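PDB 6M1T: glutathione S-transferase from Sphingobium chungbukense, which binds glutathione and, as a beta-class member of its family, probably transfers it to other molecules in detoxification. Local coordinates for residues E139-E144 against Y175-A180; L98-S103 against K130-A135; P14-R19 against A154-F159; V110-P115 against L123-A128. All blocks are in the same frame, centred on the assembly; numbering follows the deposited sequence.

Contact 1 of 4, residues E139-E144 against Y175-A180. With CYS (cysteine), chain D.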
loop_
_atom_site.group_PDB
_atom_site.type_symbol
_atom_site.label_atom_id
_atom_site.label_comp_id
_atom_site.label_asym_id
_atom_site.label_seq_id
_atom_site.Cartn_x
_atom_site.Cartn_y
_atom_site.Cartn_z
ATOM N N GLU A 139 -16.275 10.615 5.653
ATOM C CA GLU A 139 -14.964 11.225 5.990
ATOM C C GLU A 139 -14.874 12.612 5.346
ATOM O O GLU A 139 -14.299 13.514 5.991
ATOM C CB GLU A 139 -13.791 10.357 5.533
ATOM C CG GLU A 139 -12.495 10.686 6.253
ATOM C CD GLU A 139 -11.326 9.853 5.755
ATOM O OE1 GLU A 139 -11.576 8.695 5.343
ATOM O OE2 GLU A 139 -10.189 10.364 5.764
ATOM N N LEU A 140 -15.342 12.738 4.096
ATOM C CA LEU A 140 -15.169 13.952 3.244
ATOM C C LEU A 140 -16.392 14.874 3.385
ATOM O O LEU A 140 -16.394 15.936 2.744
ATOM C CB LEU A 140 -14.906 13.548 1.782
ATOM C CG LEU A 140 -13.475 13.058 1.531
ATOM C CD1 LEU A 140 -13.340 12.356 0.190
ATOM C CD2 LEU A 140 -12.484 14.214 1.631
ATOM N N LEU A 141 -17.368 14.494 4.214
ATOM C CA LEU A 141 -18.497 15.366 4.637
ATOM C C LEU A 141 -17.944 16.479 5.527
ATOM O O LEU A 141 -18.463 17.597 5.450
ATOM C CB LEU A 141 -19.521 14.515 5.399
ATOM C CG LEU A 141 -20.864 15.164 5.746
ATOM C CD1 LEU A 141 -21.255 16.246 4.749
ATOM C CD2 LEU A 141 -21.965 14.103 5.828
ATOM N N ASP A 142 -16.924 16.163 6.325
ATOM C CA ASP A 142 -16.404 17.028 7.421
ATOM C C ASP A 142 -15.185 17.852 6.967
ATOM O O ASP A 142 -14.786 18.763 7.733
ATOM C CB ASP A 142 -16.007 16.171 8.629
ATOM C CG ASP A 142 -17.166 15.445 9.292
ATOM O OD1 ASP A 142 -18.295 15.502 8.751
ATOM O OD2 ASP A 142 -16.932 14.828 10.345
ATOM N N LYS A 143 -14.567 17.521 5.819
ATOM C CA LYS A 143 -13.245 18.080 5.402
ATOM C C LYS A 143 -13.241 18.237 3.880
ATOM O O LYS A 143 -13.944 17.458 3.211
ATOM C CB LYS A 143 -12.109 17.168 5.885
ATOM C CG LYS A 143 -10.765 17.849 6.114
ATOM N N GLU A 144 -12.492 19.208 3.353
ATOM C CA GLU A 144 -12.440 19.464 1.886
ATOM C C GLU A 144 -11.474 18.450 1.248
ATOM O O GLU A 144 -11.825 17.888 0.200
ATOM C CB GLU A 144 -12.039 20.912 1.583
ATOM C CG GLU A 144 -12.760 21.470 0.361
ATOM C CD GLU A 144 -12.359 22.870 -0.066
ATOM O OE1 GLU A 144 -13.265 23.659 -0.428
ATOM O OE2 GLU A 144 -11.141 23.167 -0.048
ATOM N N TYR A 175 -23.474 8.888 -2.896
ATOM C CA TYR A 175 -22.289 9.421 -2.164
ATOM C C TYR A 175 -22.084 10.885 -2.536
ATOM O O TYR A 175 -21.114 11.236 -3.200
ATOM C CB TYR A 175 -21.074 8.518 -2.441
ATOM C CG TYR A 175 -21.400 7.045 -2.346
ATOM C CD1 TYR A 175 -21.619 6.451 -1.110
ATOM C CD2 TYR A 175 -21.557 6.259 -3.478
ATOM C CE1 TYR A 175 -21.933 5.105 -0.994
ATOM C CE2 TYR A 175 -21.901 4.916 -3.379
ATOM C CZ TYR A 175 -22.103 4.342 -2.136
ATOM O OH TYR A 175 -22.417 3.013 -1.989
ATOM N N PRO A 176 -22.973 11.819 -2.111
ATOM C CA PRO A 176 -22.977 13.154 -2.702
ATOM C C PRO A 176 -21.776 13.984 -2.240
ATOM O O PRO A 176 -21.439 14.885 -2.931
ATOM C CB PRO A 176 -24.320 13.739 -2.190
ATOM C CG PRO A 176 -24.496 13.097 -0.844
ATOM C CD PRO A 176 -23.979 11.675 -1.043
ATOM N N ASN A 177 -21.156 13.669 -1.105
ATOM C CA ASN A 177 -19.913 14.344 -0.657
ATOM C C ASN A 177 -18.772 13.920 -1.609
ATOM O O ASN A 177 -17.964 14.783 -1.959
ATOM C CB ASN A 177 -19.584 14.076 0.816
ATOM C CG ASN A 177 -20.793 14.322 1.702
ATOM O OD1 ASN A 177 -21.614 15.188 1.379
ATOM N ND2 ASN A 177 -20.920 13.558 2.782
ATOM N N LEU A 178 -18.766 12.668 -2.066
ATOM C CA LEU A 178 -17.767 12.187 -3.069
ATOM C C LEU A 178 -18.013 12.908 -4.392
ATOM O O LEU A 178 -17.054 13.496 -4.866
ATOM C CB LEU A 178 -17.848 10.666 -3.209
ATOM C CG LEU A 178 -17.496 9.889 -1.941
ATOM C CD1 LEU A 178 -17.416 8.415 -2.237
ATOM C CD2 LEU A 178 -16.190 10.351 -1.320
ATOM N N GLY A 179 -19.279 12.963 -4.865
ATOM C CA GLY A 179 -19.734 13.754 -6.028
ATOM C C GLY A 179 -19.162 15.163 -6.036
ATOM O O GLY A 179 -18.519 15.554 -7.032
ATOM N N ALA A 180 -19.385 15.936 -4.980
ATOM C CA ALA A 180 -18.923 17.344 -4.895
ATOM C C ALA A 180 -17.389 17.403 -4.928
ATOM O O ALA A 180 -16.809 18.330 -5.525
ATOM C CB ALA A 180 -19.457 17.964 -3.628
HETATM N N CYS D . -18.487 10.840 -11.363
HETATM C CA CYS D . -18.368 11.319 -9.951
HETATM C C CYS D . -18.448 12.854 -9.911
HETATM O O CYS D . -17.818 13.492 -10.793
HETATM C CB CYS D . -17.078 10.795 -9.327
HETATM S SG CYS D . -16.833 11.226 -7.578
#

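Contact 2 of 4, residues L98-S103 against K130-A135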
loop_
_atom_site.group_PDB
_atom_site.type_symbol
_atom_site.label_atom_id
_atom_site.label_comp_id
_atom_site.label_asym_id
_atom_site.label_seq_id
_atom_site.Cartn_x
_atom_site.Cartn_y
_atom_site.Cartn_z
ATOM N N LEU A 98 -2.209 6.944 1.285
ATOM C CA LEU A 98 -1.779 6.324 -0.006
ATOM C C LEU A 98 -1.780 4.795 0.140
ATOM O O LEU A 98 -2.183 4.115 -0.854
ATOM C CB LEU A 98 -0.417 6.865 -0.437
ATOM C CG LEU A 98 -0.356 8.388 -0.693
ATOM C CD1 LEU A 98 1.060 8.781 -1.017
ATOM C CD2 LEU A 98 -1.336 8.799 -1.807
ATOM N N SER A 99 -1.351 4.264 1.296
ATOM C CA SER A 99 -1.295 2.790 1.553
ATOM C C SER A 99 -2.729 2.255 1.602
ATOM O O SER A 99 -2.997 1.192 1.008
ATOM C CB SER A 99 -0.433 2.374 2.789
ATOM O OG SER A 99 -0.966 1.048 2.934
ATOM N N PHE A 100 -3.675 2.983 2.207
ATOM C CA PHE A 100 -5.077 2.542 2.248
ATOM C C PHE A 100 -5.660 2.490 0.821
ATOM O O PHE A 100 -6.380 1.516 0.454
ATOM C CB PHE A 100 -5.932 3.470 3.113
ATOM C CG PHE A 100 -7.380 3.165 2.984
ATOM C CD1 PHE A 100 -7.977 2.177 3.746
ATOM C CD2 PHE A 100 -8.163 3.911 2.120
ATOM C CE1 PHE A 100 -9.339 1.913 3.634
ATOM C CE2 PHE A 100 -9.514 3.634 1.991
ATOM C CZ PHE A 100 -10.110 2.653 2.759
ATOM N N LEU A 101 -5.393 3.519 0.011
ATOM C CA LEU A 101 -5.952 3.564 -1.358
ATOM C C LEU A 101 -5.392 2.393 -2.209
ATOM O O LEU A 101 -6.179 1.767 -2.887
ATOM C CB LEU A 101 -5.613 4.921 -1.964
ATOM C CG LEU A 101 -6.370 6.094 -1.326
ATOM C CD1 LEU A 101 -5.892 7.414 -1.915
ATOM C CD2 LEU A 101 -7.838 5.925 -1.521
ATOM N N GLY A 102 -4.094 2.150 -2.147
ATOM C CA GLY A 102 -3.404 1.104 -2.942
ATOM C C GLY A 102 -3.699 -0.313 -2.461
ATOM O O GLY A 102 -3.888 -1.203 -3.304
ATOM N N SER A 103 -3.780 -0.505 -1.152
ATOM C CA SER A 103 -3.841 -1.833 -0.498
ATOM C C SER A 103 -5.298 -2.225 -0.224
ATOM O O SER A 103 -5.593 -3.407 -0.248
ATOM C CB SER A 103 -2.916 -1.812 0.742
ATOM O OG SER A 103 -1.692 -1.838 -0.015
ATOM N N LYS A 130 -18.842 -0.514 -2.221
ATOM C CA LYS A 130 -19.938 0.370 -1.719
ATOM C C LYS A 130 -19.703 0.695 -0.244
ATOM O O LYS A 130 -19.925 1.868 0.148
ATOM C CB LYS A 130 -21.297 -0.266 -2.040
ATOM C CG LYS A 130 -21.593 -0.291 -3.532
ATOM C CD LYS A 130 -23.050 -0.464 -3.914
ATOM C CE LYS A 130 -23.461 -1.914 -4.009
ATOM N NZ LYS A 130 -24.888 -2.045 -4.383
ATOM N N ASN A 131 -19.158 -0.248 0.536
ATOM C CA ASN A 131 -18.748 -0.017 1.951
ATOM C C ASN A 131 -17.654 1.054 2.057
ATOM O O ASN A 131 -17.713 1.970 2.951
ATOM C CB ASN A 131 -18.232 -1.304 2.600
ATOM C CG ASN A 131 -19.325 -2.204 3.138
ATOM O OD1 ASN A 131 -19.028 -3.255 3.706
ATOM N ND2 ASN A 131 -20.581 -1.822 2.954
ATOM N N HIS A 132 -16.604 0.916 1.249
ATOM C CA HIS A 132 -15.490 1.883 1.184
ATOM C C HIS A 132 -16.047 3.268 0.825
ATOM O O HIS A 132 -15.561 4.257 1.389
ATOM C CB HIS A 132 -14.442 1.394 0.165
ATOM C CG HIS A 132 -13.498 0.393 0.745
ATOM N ND1 HIS A 132 -12.776 0.656 1.889
ATOM C CD2 HIS A 132 -13.088 -0.828 0.321
ATOM C CE1 HIS A 132 -11.976 -0.363 2.168
ATOM N NE2 HIS A 132 -12.146 -1.283 1.241
ATOM N N LEU A 133 -16.950 3.316 -0.137
ATOM C CA LEU A 133 -17.502 4.574 -0.685
ATOM C C LEU A 133 -18.308 5.273 0.454
ATOM O O LEU A 133 -18.125 6.471 0.642
ATOM C CB LEU A 133 -18.356 4.253 -1.918
ATOM C CG LEU A 133 -17.637 3.895 -3.233
ATOM C CD1 LEU A 133 -18.584 3.387 -4.301
ATOM C CD2 LEU A 133 -16.825 5.052 -3.777
ATOM N N GLY A 134 -19.140 4.535 1.195
ATOM C CA GLY A 134 -19.903 5.031 2.371
ATOM C C GLY A 134 -18.990 5.692 3.396
ATOM O O GLY A 134 -19.288 6.835 3.822
ATOM N N ALA A 135 -17.876 5.051 3.772
ATOM C CA ALA A 135 -16.942 5.596 4.782
ATOM C C ALA A 135 -16.197 6.806 4.216
ATOM O O ALA A 135 -15.929 7.765 4.973
ATOM C CB ALA A 135 -15.967 4.549 5.249
#

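Contact 3 of 4, residues P14-R19 against A154-F159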
loop_
_atom_site.group_PDB
_atom_site.type_symbol
_atom_site.label_atom_id
_atom_site.label_comp_id
_atom_site.label_asym_id
_atom_site.label_seq_id
_atom_site.Cartn_x
_atom_site.Cartn_y
_atom_site.Cartn_z
ATOM N N PRO A 14 -0.432 9.618 -11.130
ATOM C CA PRO A 14 0.834 10.293 -11.364
ATOM C C PRO A 14 0.801 11.184 -12.620
ATOM O O PRO A 14 1.528 12.200 -12.635
ATOM C CB PRO A 14 1.892 9.169 -11.404
ATOM C CG PRO A 14 1.088 7.937 -11.628
ATOM C CD PRO A 14 -0.285 8.164 -11.015
ATOM N N HIS A 15 0.004 10.832 -13.630
ATOM C CA HIS A 15 -0.203 11.722 -14.817
ATOM C C HIS A 15 -0.684 13.100 -14.331
ATOM O O HIS A 15 -0.073 14.139 -14.706
ATOM C CB HIS A 15 -1.187 11.075 -15.807
ATOM C CG HIS A 15 -1.228 11.716 -17.155
ATOM N ND1 HIS A 15 -1.982 11.194 -18.197
ATOM C CD2 HIS A 15 -0.568 12.774 -17.655
ATOM C CE1 HIS A 15 -1.851 11.982 -19.266
ATOM N NE2 HIS A 15 -0.946 12.930 -18.972
ATOM N N ILE A 16 -1.756 13.133 -13.562
ATOM C CA ILE A 16 -2.298 14.410 -12.994
ATOM C C ILE A 16 -1.214 15.111 -12.143
ATOM O O ILE A 16 -1.031 16.319 -12.278
ATOM C CB ILE A 16 -3.589 14.147 -12.216
ATOM C CG1 ILE A 16 -4.708 13.751 -13.172
ATOM C CG2 ILE A 16 -3.952 15.356 -11.353
ATOM C CD1 ILE A 16 -5.904 13.092 -12.544
ATOM N N ALA A 17 -0.512 14.381 -11.282
ATOM C CA ALA A 17 0.500 14.926 -10.345
ATOM C C ALA A 17 1.630 15.636 -11.103
ATOM O O ALA A 17 2.086 16.701 -10.658
ATOM C CB ALA A 17 1.026 13.817 -9.430
ATOM N N LEU A 18 2.157 15.032 -12.161
ATOM C CA LEU A 18 3.210 15.660 -12.984
ATOM C C LEU A 18 2.681 16.959 -13.610
ATOM O O LEU A 18 3.499 17.908 -13.728
ATOM C CB LEU A 18 3.685 14.667 -14.052
ATOM C CG LEU A 18 4.519 13.520 -13.491
ATOM C CD1 LEU A 18 4.588 12.381 -14.482
ATOM C CD2 LEU A 18 5.904 13.992 -13.118
ATOM N N ARG A 19 1.428 16.972 -14.056
ATOM C CA ARG A 19 0.769 18.209 -14.572
ATOM C C ARG A 19 0.656 19.246 -13.433
ATOM O O ARG A 19 0.834 20.432 -13.728
ATOM C CB ARG A 19 -0.591 17.923 -15.196
ATOM C CG ARG A 19 -0.451 17.164 -16.514
ATOM C CD ARG A 19 -1.730 16.932 -17.274
ATOM N NE ARG A 19 -1.411 16.081 -18.416
ATOM C CZ ARG A 19 -1.078 16.492 -19.632
ATOM N NH1 ARG A 19 -1.079 17.777 -19.927
ATOM N NH2 ARG A 19 -0.752 15.595 -20.541
ATOM N N ALA A 154 -2.820 12.442 -2.418
ATOM C CA ALA A 154 -3.831 11.502 -1.887
ATOM C C ALA A 154 -5.178 11.855 -2.497
ATOM O O ALA A 154 -5.930 10.931 -2.814
ATOM C CB ALA A 154 -3.865 11.517 -0.373
ATOM N N ASP A 155 -5.500 13.145 -2.651
ATOM C CA ASP A 155 -6.761 13.554 -3.336
ATOM C C ASP A 155 -6.670 13.097 -4.810
ATOM O O ASP A 155 -7.651 12.653 -5.387
ATOM C CB ASP A 155 -6.973 15.077 -3.297
ATOM C CG ASP A 155 -7.102 15.656 -1.888
ATOM O OD1 ASP A 155 -8.044 15.289 -1.204
ATOM O OD2 ASP A 155 -6.231 16.410 -1.482
ATOM N N ILE A 156 -5.527 13.297 -5.443
ATOM C CA ILE A 156 -5.380 12.908 -6.874
ATOM C C ILE A 156 -5.665 11.402 -7.002
ATOM O O ILE A 156 -6.402 10.981 -7.863
ATOM C CB ILE A 156 -3.998 13.275 -7.414
ATOM C CG1 ILE A 156 -3.763 14.799 -7.454
ATOM C CG2 ILE A 156 -3.893 12.632 -8.805
ATOM C CD1 ILE A 156 -2.322 15.174 -7.821
ATOM N N TYR A 157 -5.064 10.607 -6.147
ATOM C CA TYR A 157 -5.174 9.125 -6.199
ATOM C C TYR A 157 -6.620 8.678 -5.938
ATOM O O TYR A 157 -7.179 7.900 -6.728
ATOM C CB TYR A 157 -4.209 8.592 -5.168
ATOM C CG TYR A 157 -3.833 7.140 -5.271
ATOM C CD1 TYR A 157 -3.928 6.408 -6.445
ATOM C CD2 TYR A 157 -3.242 6.551 -4.168
ATOM C CE1 TYR A 157 -3.521 5.074 -6.486
ATOM C CE2 TYR A 157 -2.799 5.243 -4.201
ATOM C CZ TYR A 157 -2.925 4.508 -5.361
ATOM O OH TYR A 157 -2.521 3.194 -5.332
ATOM N N LEU A 158 -7.269 9.255 -4.907
ATOM C CA LEU A 158 -8.673 8.923 -4.577
ATOM C C LEU A 158 -9.543 9.319 -5.758
ATOM O O LEU A 158 -10.372 8.494 -6.170
ATOM C CB LEU A 158 -9.134 9.624 -3.297
ATOM C CG LEU A 158 -10.601 9.428 -2.917
ATOM C CD1 LEU A 158 -10.962 7.937 -2.808
ATOM C CD2 LEU A 158 -10.902 10.178 -1.616
ATOM N N PHE A 159 -9.361 10.554 -6.259
ATOM C CA PHE A 159 -10.165 11.074 -7.401
ATOM C C PHE A 159 -10.150 10.078 -8.558
ATOM O O PHE A 159 -11.181 9.741 -9.094
ATOM C CB PHE A 159 -9.584 12.393 -7.888
ATOM C CG PHE A 159 -10.217 12.912 -9.138
ATOM C CD1 PHE A 159 -11.428 13.579 -9.060
ATOM C CD2 PHE A 159 -9.554 12.845 -10.360
ATOM C CE1 PHE A 159 -12.005 14.142 -10.188
ATOM C CE2 PHE A 159 -10.134 13.408 -11.488
ATOM C CZ PHE A 159 -11.369 14.025 -11.405
#

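Contact 4 of 4, residues V110-P115 against L123-A128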
loop_
_atom_site.group_PDB
_atom_site.type_symbol
_atom_site.label_atom_id
_atom_site.label_comp_id
_atom_site.label_asym_id
_atom_site.label_seq_id
_atom_site.Cartn_x
_atom_site.Cartn_y
_atom_site.Cartn_z
ATOM N N VAL A 110 -10.902 -5.324 -7.929
ATOM C CA VAL A 110 -10.216 -6.227 -8.908
ATOM C C VAL A 110 -11.183 -7.282 -9.470
ATOM O O VAL A 110 -11.210 -7.444 -10.688
ATOM C CB VAL A 110 -8.918 -6.801 -8.307
ATOM C CG1 VAL A 110 -8.361 -7.944 -9.141
ATOM C CG2 VAL A 110 -7.906 -5.680 -8.151
ATOM N N PRO A 111 -12.000 -8.010 -8.672
ATOM C CA PRO A 111 -12.996 -8.939 -9.224
ATOM C C PRO A 111 -14.010 -8.272 -10.170
ATOM O O PRO A 111 -14.393 -8.878 -11.164
ATOM C CB PRO A 111 -13.764 -9.469 -8.005
ATOM C CG PRO A 111 -12.819 -9.214 -6.827
ATOM C CD PRO A 111 -12.050 -7.970 -7.207
ATOM N N LEU A 112 -14.410 -7.035 -9.873
ATOM C CA LEU A 112 -15.372 -6.280 -10.724
ATOM C C LEU A 112 -14.764 -5.998 -12.098
ATOM O O LEU A 112 -15.577 -5.830 -13.029
ATOM C CB LEU A 112 -15.765 -4.963 -10.054
ATOM C CG LEU A 112 -16.576 -5.054 -8.772
ATOM C CD1 LEU A 112 -16.825 -3.665 -8.212
ATOM C CD2 LEU A 112 -17.898 -5.757 -9.001
ATOM N N PHE A 113 -13.429 -5.893 -12.232
ATOM C CA PHE A 113 -12.736 -5.605 -13.521
ATOM C C PHE A 113 -12.110 -6.878 -14.116
ATOM O O PHE A 113 -11.321 -6.778 -15.080
ATOM C CB PHE A 113 -11.666 -4.513 -13.361
ATOM C CG PHE A 113 -12.217 -3.110 -13.282
ATOM C CD1 PHE A 113 -12.606 -2.433 -14.430
ATOM C CD2 PHE A 113 -12.376 -2.473 -12.060
ATOM C CE1 PHE A 113 -13.094 -1.137 -14.361
ATOM C CE2 PHE A 113 -12.860 -1.176 -11.987
ATOM C CZ PHE A 113 -13.216 -0.506 -13.140
ATOM N N THR A 114 -12.425 -8.041 -13.557
ATOM C CA THR A 114 -12.019 -9.370 -14.068
ATOM C C THR A 114 -13.257 -10.019 -14.687
ATOM O O THR A 114 -14.123 -10.485 -13.956
ATOM C CB THR A 114 -11.384 -10.179 -12.932
ATOM O OG1 THR A 114 -10.332 -9.377 -12.394
ATOM C CG2 THR A 114 -10.815 -11.507 -13.385
ATOM N N PRO A 115 -13.431 -10.018 -16.033
ATOM C CA PRO A 115 -14.547 -10.745 -16.661
ATOM C C PRO A 115 -14.644 -12.233 -16.252
ATOM O O PRO A 115 -15.734 -12.718 -16.114
ATOM C CB PRO A 115 -14.263 -10.568 -18.167
ATOM C CG PRO A 115 -13.522 -9.246 -18.237
ATOM C CD PRO A 115 -12.615 -9.289 -17.019
ATOM N N LEU A 123 -20.484 -9.780 -7.072
ATOM C CA LEU A 123 -21.470 -9.177 -6.128
ATOM C C LEU A 123 -20.784 -8.814 -4.799
ATOM O O LEU A 123 -21.069 -7.717 -4.272
ATOM C CB LEU A 123 -22.658 -10.128 -5.910
ATOM C CG LEU A 123 -23.554 -10.423 -7.119
ATOM C CD1 LEU A 123 -24.993 -10.682 -6.669
ATOM C CD2 LEU A 123 -23.511 -9.306 -8.163
ATOM N N ALA A 124 -19.921 -9.679 -4.259
ATOM C CA ALA A 124 -19.215 -9.420 -2.979
ATOM C C ALA A 124 -18.279 -8.203 -3.122
ATOM O O ALA A 124 -18.226 -7.390 -2.189
ATOM C CB ALA A 124 -18.442 -10.633 -2.536
ATOM N N ALA A 125 -17.552 -8.094 -4.241
ATOM C CA ALA A 125 -16.640 -6.965 -4.545
ATOM C C ALA A 125 -17.468 -5.681 -4.681
ATOM O O ALA A 125 -17.043 -4.647 -4.125
ATOM C CB ALA A 125 -15.828 -7.257 -5.783
ATOM N N SER A 126 -18.620 -5.758 -5.359
ATOM C CA SER A 126 -19.677 -4.709 -5.355
ATOM C C SER A 126 -19.881 -4.181 -3.934
ATOM O O SER A 126 -19.815 -2.935 -3.740
ATOM C CB SER A 126 -20.981 -5.223 -5.920
ATOM O OG SER A 126 -21.048 -5.010 -7.321
ATOM N N THR A 127 -20.097 -5.096 -2.976
ATOM C CA THR A 127 -20.421 -4.798 -1.554
ATOM C C THR A 127 -19.249 -4.097 -0.865
ATOM O O THR A 127 -19.487 -3.118 -0.126
ATOM C CB THR A 127 -20.754 -6.074 -0.764
ATOM O OG1 THR A 127 -22.001 -6.539 -1.264
ATOM C CG2 THR A 127 -20.839 -5.857 0.732
ATOM N N ALA A 128 -18.043 -4.636 -1.033
ATOM C CA ALA A 128 -16.806 -4.107 -0.424
ATOM C C ALA A 128 -16.574 -2.678 -0.924
ATOM O O ALA A 128 -16.241 -1.832 -0.121
ATOM C CB ALA A 128 -15.637 -5.006 -0.738
#

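Contact 1 of 4, residues E139-E144 against Y175-A180
Where helix 176-186 begins in the helical C-terminal domain of this glutathione transferase, Asn177 and Leu178 meet Leu140 and Leu141, which follow the end of helix 119-139; the far side of the same turn borders the bound cysteine. The side-chain amide of Asn177 presses against the whole isobutyl group of Leu141: ND2 of Asn177 lies 3.1 Å from CB of Leu141 and 3.3 Å from its CD2, closer than ordinary packing and so probably somewhat strained. Leu141 brings its branch there with CG anti to the backbone N (chi1 -171°). Asparagine suits the place because it is short and can still use its polar end, for ND2 donates a hydrogen bond to the backbone O of Asp137. Asp137 serves twice, its OD1 accepting from Leu178 N, a first-turn amide with no earlier helical carbonyl to bond. With an alanine here, Asp137 O would probably lose its side-chain donor and a gap would open beside Leu141. Deeper in, two leucines cross at about a right angle, CD1 of Leu140 standing 3.8 Å from CD2 of Leu178; Leu140 also rests on Leu158, and Leu178 on Leu162. Behind them, the cysteine SG comes 3.5 Å from O of Leu178. The chemistry is thus divided: Leu140 and Leu178 make the buried side, while on the outer side the backbone-bonded amide of Asn177 packs against Leu141.

Contact 2 of 4, residues L98-S103 against K130-A135
Phe100 and His132 form a small aromatic bridge between helix 89-108 and helix 119-139, the two long helices that open the C-terminal helical bundle of the glutathione transferase fold. The tight part is the end of the phenyl ring, where CZ of Phe100 comes 3.4 Å from ND1 of His132. Beside it CE1 of Phe100 lies 3.8 Å from CE1 of His132. The planes are steeply turned, at 75°, with the centroids 5.3 Å apart, in an oblique pairing. With CG anti to the backbone N (chi1 171°), Phe100 reaches across to the other helix, and a long flat side chain suits two helices that stand well apart here. Tyr146 of the same chain packs on Phe100, and so does Glu65 of the second subunit, while His132 leans on Glu104 and Ala108. The other side is loose: Asn131 and Ala135, one turn apart on helix 119-139, are exposed and do not touch segment 98-103. Were Phe100 replaced by an alanine, the imidazole would probably lose its aromatic neighbour on helix 89-108, leaving it held mainly by Glu104 and Ala108. The two side chains point past one another from their separate helices, leaving CE1 of His132 3.6 Å from CZ of Phe100.

Contact 3 of 4, residues P14-R19 against A154-F159
Ile16 and Ala17 meet Ile156 and Phe159 at the interface of the two domains of the glutathione transferase fold, where helix 12-21 of the thioredoxin-like N-terminal domain lies against helix 153-162 of the C-terminal domain. The short segments run roughly antiparallel, their axes 9.4 Å apart at a crossing angle of 142°. At the start of the second helix, Ala154 N bonds to Ser152 OG, and Asp155 reaches back with OD2 to Ser152 N, a pairing that recalls the Ser-x-x-Asp N-capping box familiar in this family; OD1 of Asp155 also takes bonds from Tyr181 and Tyr146. Ile156 is the central residue. CG2 of Ile156 stands 3.7 Å from CG2 of Ile16, the two beta-branched side chains lying alongside with opposed directions. The other branch of Ile156, with CG1 anti to the carbonyl carbon (chi1 -65°), carries CD1 to within 3.8 Å of CA of Ala17, an approach that the small methyl of alanine allows. Tyr157 turns instead to helix 89-108 and touches the bound glutathione, so the helix that packs the domains together also lines the pocket. Leu158 faces into its own domain, onto Leu101 and Leu140. Phe159 returns to the interface and packs also on Val191; its ring meets Ile16 obliquely, CD2 of Phe159 lying 4.3 Å from CD1 of Ile16.

Contact 4 of 4, residues V110-P115 against L123-A128
Leu112 lays its branched end on Ala125 and Ser126. CG of Leu112, anti to the carbonyl carbon (chi1 -67°), lies 3.8 Å from CB of Ala125, and its CD2 comes 3.6 Å from OG of Ser126. A leucine suits this position, since one branch point serves two neighbouring residues of the helix; Val168 of a loop packs on it as well. Ala125, buried, offers a single methyl to two partners: besides Leu112 it receives the ring of Pro111, whose CG stands 3.7 Å from that methyl, CB of Ala125. So small a side chain lets the backbones come close, the CA atoms of Pro111 and Ala125 being 6.3 Å apart. Segment 110-115 begins the bend of a helical hairpin in the C-terminal domain: the chain leaving helix 89-108 folds back here against the early turns of helix 119-139. Ser126 is small enough to accept the leucine methyl at its hydroxyl, which makes a weak hydrogen bond to Lys122 O within its own helix. The bend is braced from inside as well. Val110 O accepts from Phe113 N and from Thr114 OG1, which approach from opposite faces of its carbonyl plane; the threonine bond is 2.7 Å from OG1 of Thr114 to O of Val110, with the donor 43° above that plane. Farther on, Lys122 NZ bonds to Thr114 O.

Contact 3 opens first, on helix 12-21 of the N-terminal domain, and stays open over most of the chain until helix 153-162 returns, tying the two domains together. Within that span, contact 2 starts on helix 89-108, and contact 4 starts in the loop that follows. Contact 4 closes first, on helix 119-139, and contact 2 closes just beyond it, so the two are nested: contact 2 pairs the arms of a helical hairpin and contact 4 packs its connecting loop on the second arm. Contact 1 then opens after helix 119-139 and closes only at helix 176-186, past the end of contact 3; the two therefore cross, meeting where Leu140 touches Leu158. Tyr175 packs on helix 119-139, joining contacts 1 and 2.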